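Local coordinates for membrane-anchored mycosin mycp1 (Mycobacterium thermoresistibile, PDB 4HVL), which is a membrane-associated, subtilisin-like serine protease of the type VII (ESX-1) secretion system, probably cleaving proteins at the mycobacterial cell envelope, at residues Met23-Val28 / Ser135-Pro140. Numbering follows the deposited sequence.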
loop_
_atom_site.group_PDB
_atom_site.type_symbol
_atom_site.label_atom_id
_atom_site.label_comp_id
_atom_site.label_asym_id
_atom_site.label_seq_id
_atom_site.Cartn_x
_atom_site.Cartn_y
_atom_site.Cartn_z
ATOM N N MET A 23 -20.142 5.918 10.443
ATOM C CA MET A 23 -19.422 4.714 10.843
ATOM C C MET A 23 -19.289 4.711 12.362
ATOM O O MET A 23 -19.067 5.780 12.961
ATOM C CB MET A 23 -18.004 4.688 10.254
ATOM C CG MET A 23 -17.886 4.644 8.740
ATOM S SD MET A 23 -18.514 3.122 8.006
ATOM C CE MET A 23 -17.248 1.930 8.397
ATOM N N GLU A 24 -19.399 3.524 12.965
ATOM C CA GLU A 24 -19.374 3.370 14.414
ATOM C C GLU A 24 -18.484 2.210 14.826
ATOM O O GLU A 24 -18.553 1.111 14.244
ATOM C CB GLU A 24 -20.794 3.153 14.950
ATOM C CG GLU A 24 -20.853 2.874 16.453
ATOM C CD GLU A 24 -22.273 2.821 17.008
ATOM O OE1 GLU A 24 -23.237 2.807 16.215
ATOM O OE2 GLU A 24 -22.416 2.761 18.247
ATOM N N GLN A 25 -17.655 2.452 15.843
ATOM C CA GLN A 25 -16.784 1.405 16.361
ATOM C C GLN A 25 -17.617 0.369 17.107
ATOM O O GLN A 25 -18.257 0.690 18.101
ATOM C CB GLN A 25 -15.712 1.979 17.285
ATOM C CG GLN A 25 -14.726 0.933 17.743
ATOM C CD GLN A 25 -13.581 1.519 18.543
ATOM O OE1 GLN A 25 -13.481 2.726 18.709
ATOM N NE2 GLN A 25 -12.705 0.658 19.027
ATOM N N ARG A 26 -17.589 -0.870 16.621
ATOM C CA ARG A 26 -18.287 -1.982 17.265
ATOM C C ARG A 26 -17.350 -2.932 18.027
ATOM O O ARG A 26 -17.813 -3.737 18.823
ATOM C CB ARG A 26 -19.058 -2.775 16.220
ATOM C CG ARG A 26 -20.059 -1.959 15.405
ATOM C CD ARG A 26 -21.382 -1.739 16.120
ATOM N NE ARG A 26 -22.498 -1.741 15.161
ATOM C CZ ARG A 26 -23.113 -0.664 14.655
ATOM N NH1 ARG A 26 -22.766 0.572 14.999
ATOM N NH2 ARG A 26 -24.104 -0.826 13.790
ATOM N N ARG A 27 -16.048 -2.852 17.792
ATOM C CA ARG A 27 -15.102 -3.737 18.455
ATOM C C ARG A 27 -13.973 -2.991 19.153
ATOM O O ARG A 27 -13.522 -1.939 18.680
ATOM C CB ARG A 27 -14.459 -4.678 17.444
ATOM C CG ARG A 27 -15.410 -5.570 16.681
ATOM C CD ARG A 27 -14.581 -6.480 15.787
ATOM N NE ARG A 27 -15.384 -7.168 14.775
ATOM C CZ ARG A 27 -14.881 -7.801 13.713
ATOM N NH1 ARG A 27 -13.563 -7.842 13.503
ATOM N NH2 ARG A 27 -15.700 -8.396 12.849
ATOM N N VAL A 28 -13.480 -3.590 20.238
ATOM C CA VAL A 28 -12.281 -3.117 20.925
ATOM C C VAL A 28 -11.063 -3.291 20.017
ATOM O O VAL A 28 -11.001 -4.206 19.199
ATOM C CB VAL A 28 -12.073 -3.844 22.278
ATOM C CG1 VAL A 28 -10.763 -3.425 22.940
ATOM C CG2 VAL A 28 -13.240 -3.562 23.209
ATOM N N SER A 135 -10.969 0.446 8.695
ATOM C CA SER A 135 -10.873 -0.313 9.958
ATOM C C SER A 135 -11.907 -1.416 10.046
ATOM O O SER A 135 -13.115 -1.148 9.935
ATOM C CB SER A 135 -11.034 0.567 11.197
ATOM O OG SER A 135 -11.088 -0.256 12.379
ATOM N N ALA A 136 -11.437 -2.631 10.334
ATOM C CA ALA A 136 -12.308 -3.752 10.626
ATOM C C ALA A 136 -13.075 -3.604 11.963
ATOM O O ALA A 136 -13.960 -4.385 12.246
ATOM C CB ALA A 136 -11.496 -5.044 10.619
ATOM N N ALA A 137 -12.716 -2.622 12.791
ATOM C CA ALA A 137 -13.377 -2.416 14.082
ATOM C C ALA A 137 -14.668 -1.575 13.989
ATOM O O ALA A 137 -15.434 -1.499 14.957
ATOM C CB ALA A 137 -12.411 -1.749 15.054
ATOM N N PHE A 138 -14.883 -0.944 12.835
ATOM C CA PHE A 138 -16.040 -0.079 12.606
ATOM C C PHE A 138 -16.998 -0.694 11.619
ATOM O O PHE A 138 -16.578 -1.434 10.724
ATOM C CB PHE A 138 -15.586 1.261 12.035
ATOM C CG PHE A 138 -14.933 2.161 13.033
ATOM C CD1 PHE A 138 -13.701 1.827 13.588
ATOM C CD2 PHE A 138 -15.518 3.362 13.382
ATOM C CE1 PHE A 138 -13.088 2.673 14.497
ATOM C CE2 PHE A 138 -14.910 4.208 14.281
ATOM C CZ PHE A 138 -13.690 3.866 14.837
ATOM N N GLN A 139 -18.273 -0.350 11.750
ATOM C CA GLN A 139 -19.311 -0.787 10.812
ATOM C C GLN A 139 -20.160 0.420 10.391
ATOM O O GLN A 139 -20.374 1.339 11.196
ATOM C CB GLN A 139 -20.255 -1.826 11.452
ATOM C CG GLN A 139 -19.638 -3.186 11.753
ATOM C CD GLN A 139 -19.233 -3.940 10.493
ATOM O OE1 GLN A 139 -19.969 -3.948 9.493
ATOM N NE2 GLN A 139 -18.054 -4.573 10.528
ATOM N N PRO A 140 -20.692 0.388 9.154
ATOM C CA PRO A 140 -21.610 1.441 8.724
ATOM C C PRO A 140 -22.838 1.513 9.633
ATOM O O PRO A 140 -23.376 0.488 10.027
ATOM C CB PRO A 140 -22.007 1.018 7.298
ATOM C CG PRO A 140 -21.179 -0.188 6.975
ATOM C CD PRO A 140 -20.743 -0.782 8.262
#
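Glu24 and Gln139 form the hydrogen-bonded pair of a two-stranded antiparallel sheet on the surface of this subtilisin-fold protease, separate from the fold's seven-stranded parallel sheet. Strands 23-25 and 138-140 run at 148° to each other. Reciprocal bonds define the pair, Glu24 N to Gln139 O at 3.0 Å and Gln139 N to Glu24 O at 2.9 Å, with the non-hydrogen-bonded pairs Met23-Pro140 and Gln25-Phe138 flanking it. Beyond them Ala137 O accepts two amides: Arg26 N at 2.8 Å, nearly along the C=O axis, and Arg27 N, longer, on a lone pair in the carbonyl plane.

Apolar packing lies on the face bearing Met23, Gln25, Phe138 and Pro140. Gln25 CB sits over one face of the Phe138 ring, 3.8 Å from its centroid, a CH-pi contact. With CG anti to the backbone N (chi1 -175°), Gln25 places CG near CE1; the extended chain crosses the ring obliquely, amide and ring planes 23° apart, and NE2 donates to Arg27 O, close to the amide plane, at 2.7 Å. Met23, bent at chi2 and chi3, brings SD to 3.6 Å from Pro140 CA.

On the face bearing Glu24 and Gln139, the Arg26 side chain, from just beyond the strand, crosses that of Gln139 at about a right angle; its NH1 meets Glu24 OE1 in a salt bridge of 2.6 Å.

Gln25 and Ala137 both touch Cys98, whose disulfide to Cys29 ties down the same N-terminal segment. Asp99 receives bonds from Ser135 OG and Ala136 N, and Ser135 OG accepts Ala137 N at 2.9 Å, closing an ST turn.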